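Local coordinates for uncharacterized protein (PDB 3P8A) that is of unknown function but belongs to the glyoxalase-like (VOC) family, whose members often bind a metal ion and small-molecule substrates, at residues A[21-33]-A[103-115]. Numbering follows the deposited sequence.
Sequences MILKFDHIIHYID and YEQGFKNICLHTN
H27 and C111 pair across two antiparallel strands, 24-31 and 106-113. C111 CB lies over one face of the H27 imidazole, 3.6 Å from the ring centroid, in a CH-pi contact. C111 SG sits obliquely, 3.4 Å from H27 CE1. H27 ND1 donates to D26 OD2 at 2.7 Å; the oxygen lies nearly in the ring plane and accepts with its anti lone pair. This bond fixes the rotation of the imidazole, and Y69 of strand 69-75 stacks on it.

A classic beta bulge shifts the register by one residue between F25 and H27. D26 N and H27 N both donate to C111 O, the first at 2.8 Å and the second, longer, tilted from the carbonyl plane. C111 N returns a bond to H27 O. Toward the other end, Y31 and G106 exchange backbone bonds. Strands 24-31 and 106-113 lie at the centre of the mixed sheet. From 106-113 on, the chain forms a beta-alpha-beta-beta-beta module with helix 117-125, consistent with the VOC fold; the strands after 24-31 repeat the order without a helix before 48-53. Strand 69-75 borders 24-31 on its other edge, and strand 166-170 borders 106-113.

Apolar packing covers the face bearing I28, I110 and F107. I28 CD1 sits over the centre of the F107 ring, 3.7 Å from its centroid. With CG1 anti to the backbone N (chi1 -176°), the I28 chain runs out across that ring. I110 CG2 touches the F25 ring at its edge, through CE1. Y268 meets the F107 ring edge-to-face and hydrogen-bonds H30 ND1.

On the other face, the edge of the Y31 ring meets two backbone carbonyls: CD1 is 3.4 Å from E104 O, and CE1 reaches Y103 O. K108 CG packs on Y31 CB, while K108 NZ bonds E104 O and forms a salt bridge with E101. Just outside the strands, Q105 OE1 accepts D33 N at 2.8 Å from above its amide plane, and R264 also bonds this oxygen.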
loop_
_atom_site.group_PDB
_atom_site.type_symbol
_atom_site.label_atom_id
_atom_site.label_comp_id
_atom_site.label_asym_id
_atom_site.label_seq_id
_atom_site.Cartn_x
_atom_site.Cartn_y
_atom_site.Cartn_z
HETATM N N MSE A 21 -3.091 -17.615 8.539
HETATM C CA MSE A 21 -2.878 -16.193 8.839
HETATM C C MSE A 21 -3.886 -15.275 8.129
HETATM O O MSE A 21 -3.980 -15.294 6.898
HETATM C CB MSE A 21 -1.409 -15.753 8.592
HETATM C CG MSE A 21 -0.846 -16.171 7.227
HETATM SE SE MSE A 21 0.788 -15.225 6.713
HETATM C CE MSE A 21 0.665 -15.466 4.769
ATOM N N ILE A 22 -4.653 -14.486 8.911
ATOM C CA ILE A 22 -5.657 -13.594 8.336
ATOM C C ILE A 22 -5.080 -12.243 7.896
ATOM O O ILE A 22 -4.645 -11.433 8.729
ATOM C CB ILE A 22 -7.059 -13.575 9.041
ATOM C CG1 ILE A 22 -7.297 -12.384 9.984
ATOM C CG2 ILE A 22 -7.399 -14.911 9.710
ATOM C CD1 ILE A 22 -8.298 -11.384 9.435
ATOM N N LEU A 23 -4.992 -12.065 6.567
ATOM C CA LEU A 23 -4.484 -10.857 5.902
ATOM C C LEU A 23 -5.600 -10.133 5.192
ATOM O O LEU A 23 -6.422 -10.763 4.537
ATOM C CB LEU A 23 -3.382 -11.194 4.864
ATOM C CG LEU A 23 -2.138 -11.852 5.387
ATOM C CD1 LEU A 23 -1.208 -12.217 4.270
ATOM C CD2 LEU A 23 -1.430 -10.965 6.349
ATOM N N LYS A 24 -5.600 -8.809 5.286
ATOM C CA LYS A 24 -6.558 -7.949 4.593
ATOM C C LYS A 24 -5.798 -6.767 4.019
ATOM O O LYS A 24 -4.729 -6.422 4.520
ATOM C CB LYS A 24 -7.643 -7.438 5.553
ATOM C CG LYS A 24 -8.590 -8.508 6.068
ATOM C CD LYS A 24 -9.552 -7.910 7.074
ATOM C CE LYS A 24 -10.665 -8.861 7.444
ATOM N NZ LYS A 24 -11.596 -8.253 8.435
ATOM N N PHE A 25 -6.364 -6.116 2.998
ATOM C CA PHE A 25 -5.758 -4.922 2.404
ATOM C C PHE A 25 -5.834 -3.770 3.426
ATOM O O PHE A 25 -6.895 -3.538 3.995
ATOM C CB PHE A 25 -6.527 -4.551 1.108
ATOM C CG PHE A 25 -6.055 -3.275 0.466
ATOM C CD1 PHE A 25 -4.918 -3.260 -0.329
ATOM C CD2 PHE A 25 -6.731 -2.081 0.676
ATOM C CE1 PHE A 25 -4.466 -2.073 -0.890
ATOM C CE2 PHE A 25 -6.272 -0.894 0.113
ATOM C CZ PHE A 25 -5.154 -0.901 -0.673
ATOM N N ASP A 26 -4.708 -3.076 3.681
ATOM C CA ASP A 26 -4.738 -1.938 4.592
ATOM C C ASP A 26 -4.721 -0.615 3.857
ATOM O O ASP A 26 -5.630 0.192 4.018
ATOM C CB ASP A 26 -3.606 -1.992 5.626
ATOM C CG ASP A 26 -3.902 -1.091 6.810
ATOM O OD1 ASP A 26 -4.833 -1.417 7.588
ATOM O OD2 ASP A 26 -3.206 -0.067 6.960
ATOM N N HIS A 27 -3.664 -0.365 3.085
ATOM C CA HIS A 27 -3.565 0.898 2.386
ATOM C C HIS A 27 -2.672 0.800 1.164
ATOM O O HIS A 27 -1.965 -0.191 0.995
ATOM C CB HIS A 27 -3.137 2.050 3.347
ATOM C CG HIS A 27 -1.800 1.892 4.009
ATOM N ND1 HIS A 27 -1.654 1.192 5.192
ATOM C CD2 HIS A 27 -0.599 2.407 3.663
ATOM C CE1 HIS A 27 -0.386 1.311 5.526
ATOM N NE2 HIS A 27 0.292 2.000 4.615
ATOM N N ILE A 28 -2.794 1.788 0.264
ATOM C CA ILE A 28 -1.961 1.929 -0.909
ATOM C C ILE A 28 -1.190 3.232 -0.731
ATOM O O ILE A 28 -1.749 4.209 -0.241
ATOM C CB ILE A 28 -2.754 1.852 -2.263
ATOM C CG1 ILE A 28 -1.795 1.897 -3.469
ATOM C CG2 ILE A 28 -3.900 2.886 -2.372
ATOM C CD1 ILE A 28 -2.383 1.301 -4.759
ATOM N N ILE A 29 0.080 3.245 -1.104
ATOM C CA ILE A 29 0.927 4.430 -0.978
ATOM C C ILE A 29 1.087 5.105 -2.290
ATOM O O ILE A 29 1.538 4.486 -3.259
ATOM C CB ILE A 29 2.307 4.100 -0.352
ATOM C CG1 ILE A 29 2.136 3.423 1.019
ATOM C CG2 ILE A 29 3.198 5.357 -0.227
ATOM C CD1 ILE A 29 2.921 2.209 1.124
ATOM N N HIS A 30 0.792 6.408 -2.298
ATOM C CA HIS A 30 0.975 7.265 -3.453
ATOM C C HIS A 30 1.979 8.383 -3.107
ATOM O O HIS A 30 1.672 9.246 -2.275
ATOM C CB HIS A 30 -0.381 7.815 -3.930
ATOM C CG HIS A 30 -0.331 8.646 -5.187
ATOM N ND1 HIS A 30 -1.481 9.221 -5.712
ATOM C CD2 HIS A 30 0.723 8.982 -5.973
ATOM C CE1 HIS A 30 -1.094 9.877 -6.797
ATOM N NE2 HIS A 30 0.229 9.764 -6.994
ATOM N N TYR A 31 3.169 8.373 -3.762
ATOM C CA TYR A 31 4.181 9.410 -3.583
ATOM C C TYR A 31 3.791 10.645 -4.409
ATOM O O TYR A 31 3.635 10.542 -5.615
ATOM C CB TYR A 31 5.624 8.922 -3.886
ATOM C CG TYR A 31 6.628 10.051 -4.056
ATOM C CD1 TYR A 31 7.384 10.170 -5.219
ATOM C CD2 TYR A 31 6.768 11.043 -3.085
ATOM C CE1 TYR A 31 8.286 11.222 -5.395
ATOM C CE2 TYR A 31 7.597 12.146 -3.288
ATOM C CZ TYR A 31 8.372 12.217 -4.436
ATOM O OH TYR A 31 9.218 13.278 -4.619
ATOM N N ILE A 32 3.579 11.795 -3.726
ATOM C CA ILE A 32 3.187 13.076 -4.330
ATOM C C ILE A 32 4.149 14.167 -3.896
ATOM O O ILE A 32 4.241 14.449 -2.709
ATOM C CB ILE A 32 1.697 13.441 -4.010
ATOM C CG1 ILE A 32 0.740 12.482 -4.742
ATOM C CG2 ILE A 32 1.380 14.911 -4.399
ATOM C CD1 ILE A 32 -0.722 12.650 -4.447
ATOM N N ASP A 33 4.844 14.796 -4.851
ATOM C CA ASP A 33 5.754 15.898 -4.537
ATOM C C ASP A 33 4.898 17.122 -4.163
ATOM O O ASP A 33 3.834 17.285 -4.738
ATOM C CB ASP A 33 6.621 16.232 -5.762
ATOM C CG ASP A 33 7.459 17.479 -5.581
ATOM O OD1 ASP A 33 8.277 17.508 -4.646
ATOM O OD2 ASP A 33 7.311 18.411 -6.391
ATOM N N TYR A 103 12.654 9.275 -7.222
ATOM C CA TYR A 103 11.688 10.374 -7.017
ATOM C C TYR A 103 10.593 10.442 -8.095
ATOM O O TYR A 103 10.012 11.502 -8.324
ATOM C CB TYR A 103 12.407 11.737 -6.806
ATOM C CG TYR A 103 13.242 11.795 -5.543
ATOM C CD1 TYR A 103 12.706 12.274 -4.352
ATOM C CD2 TYR A 103 14.581 11.419 -5.550
ATOM C CE1 TYR A 103 13.464 12.317 -3.181
ATOM C CE2 TYR A 103 15.349 11.456 -4.385
ATOM C CZ TYR A 103 14.786 11.910 -3.202
ATOM O OH TYR A 103 15.534 12.009 -2.056
ATOM N N GLU A 104 10.288 9.301 -8.715
ATOM C CA GLU A 104 9.207 9.173 -9.688
ATOM C C GLU A 104 7.911 9.086 -8.879
ATOM O O GLU A 104 7.774 8.219 -8.018
ATOM C CB GLU A 104 9.386 7.913 -10.533
ATOM C CG GLU A 104 10.526 7.995 -11.538
ATOM C CD GLU A 104 11.019 6.657 -12.072
ATOM O OE1 GLU A 104 10.256 5.664 -12.037
ATOM O OE2 GLU A 104 12.177 6.611 -12.545
ATOM N N GLN A 105 6.982 10.000 -9.133
ATOM C CA GLN A 105 5.699 10.054 -8.427
ATOM C C GLN A 105 4.758 8.950 -8.905
ATOM O O GLN A 105 4.857 8.530 -10.056
ATOM C CB GLN A 105 5.054 11.420 -8.635
ATOM C CG GLN A 105 5.892 12.541 -8.048
ATOM C CD GLN A 105 5.256 13.876 -8.302
ATOM O OE1 GLN A 105 4.330 14.292 -7.607
ATOM N NE2 GLN A 105 5.687 14.535 -9.350
ATOM N N GLY A 106 3.865 8.511 -8.019
ATOM C CA GLY A 106 2.890 7.472 -8.305
ATOM C C GLY A 106 2.737 6.491 -7.172
ATOM O O GLY A 106 3.317 6.673 -6.091
ATOM N N PHE A 107 1.926 5.445 -7.406
ATOM C CA PHE A 107 1.734 4.388 -6.428
ATOM C C PHE A 107 3.067 3.694 -6.173
ATOM O O PHE A 107 3.789 3.357 -7.121
ATOM C CB PHE A 107 0.666 3.399 -6.896
ATOM C CG PHE A 107 -0.744 3.931 -6.910
ATOM C CD1 PHE A 107 -1.242 4.648 -5.827
ATOM C CD2 PHE A 107 -1.607 3.626 -7.957
ATOM C CE1 PHE A 107 -2.558 5.082 -5.810
ATOM C CE2 PHE A 107 -2.938 4.038 -7.934
ATOM C CZ PHE A 107 -3.400 4.794 -6.874
ATOM N N LYS A 108 3.436 3.567 -4.891
ATOM C CA LYS A 108 4.712 2.958 -4.497
ATOM C C LYS A 108 4.580 1.500 -4.060
ATOM O O LYS A 108 5.447 0.670 -4.393
ATOM C CB LYS A 108 5.381 3.762 -3.370
ATOM C CG LYS A 108 5.790 5.202 -3.755
ATOM C CD LYS A 108 7.010 5.277 -4.700
ATOM C CE LYS A 108 6.638 5.634 -6.126
ATOM N NZ LYS A 108 7.780 5.349 -7.073
ATOM N N ASN A 109 3.532 1.203 -3.277
ATOM C CA ASN A 109 3.308 -0.130 -2.736
ATOM C C ASN A 109 1.938 -0.243 -2.117
ATOM O O ASN A 109 1.188 0.735 -2.042
ATOM C CB ASN A 109 4.375 -0.448 -1.640
ATOM C CG ASN A 109 4.780 -1.906 -1.592
ATOM O OD1 ASN A 109 4.069 -2.812 -2.068
ATOM N ND2 ASN A 109 5.934 -2.159 -1.039
ATOM N N ILE A 110 1.612 -1.460 -1.657
ATOM C CA ILE A 110 0.389 -1.747 -0.901
ATOM C C ILE A 110 0.838 -2.360 0.414
ATOM O O ILE A 110 1.919 -2.957 0.508
ATOM C CB ILE A 110 -0.618 -2.633 -1.673
ATOM C CG1 ILE A 110 0.043 -3.979 -2.125
ATOM C CG2 ILE A 110 -1.219 -1.847 -2.866
ATOM C CD1 ILE A 110 -0.980 -5.061 -2.532
ATOM N N CYS A 111 -0.005 -2.242 1.408
ATOM C CA CYS A 111 0.271 -2.703 2.741
ATOM C C CYS A 111 -0.885 -3.578 3.160
ATOM O O CYS A 111 -2.044 -3.212 2.979
ATOM C CB CYS A 111 0.434 -1.496 3.664
ATOM S SG CYS A 111 0.711 -1.906 5.406
ATOM N N LEU A 112 -0.556 -4.740 3.725
ATOM C CA LEU A 112 -1.546 -5.692 4.166
ATOM C C LEU A 112 -1.600 -5.738 5.700
ATOM O O LEU A 112 -0.573 -5.835 6.367
ATOM C CB LEU A 112 -1.249 -7.095 3.572
ATOM C CG LEU A 112 -1.103 -7.217 2.030
ATOM C CD1 LEU A 112 -0.744 -8.652 1.632
ATOM C CD2 LEU A 112 -2.398 -6.786 1.292
ATOM N N HIS A 113 -2.816 -5.677 6.232
ATOM C CA HIS A 113 -3.145 -5.682 7.650
ATOM C C HIS A 113 -3.105 -7.107 8.273
ATOM O O HIS A 113 -3.654 -8.039 7.684
ATOM C CB HIS A 113 -4.554 -5.060 7.803
ATOM C CG HIS A 113 -5.182 -5.285 9.138
ATOM N ND1 HIS A 113 -5.003 -4.390 10.170
ATOM C CD2 HIS A 113 -5.938 -6.317 9.577
ATOM C CE1 HIS A 113 -5.649 -4.903 11.210
ATOM N NE2 HIS A 113 -6.219 -6.069 10.901
ATOM N N THR A 114 -2.529 -7.233 9.488
ATOM C CA THR A 114 -2.546 -8.454 10.306
ATOM C C THR A 114 -2.829 -8.138 11.758
ATOM O O THR A 114 -2.427 -7.092 12.238
ATOM C CB THR A 114 -1.246 -9.265 10.272
ATOM O OG1 THR A 114 -0.118 -8.591 9.709
ATOM C CG2 THR A 114 -1.463 -10.635 9.817
ATOM N N ASN A 115 -3.458 -9.061 12.482
ATOM C CA ASN A 115 -3.659 -8.897 13.919
ATOM C C ASN A 115 -2.526 -9.610 14.680
ATOM O O ASN A 115 -2.403 -9.449 15.896
ATOM C CB ASN A 115 -5.048 -9.371 14.336
ATOM C CG ASN A 115 -6.131 -8.350 14.043
ATOM O OD1 ASN A 115 -6.049 -7.171 14.435
ATOM N ND2 ASN A 115 -7.181 -8.788 13.363
HETATM O O HOH W 1 -4.094 -11.853 11.639
#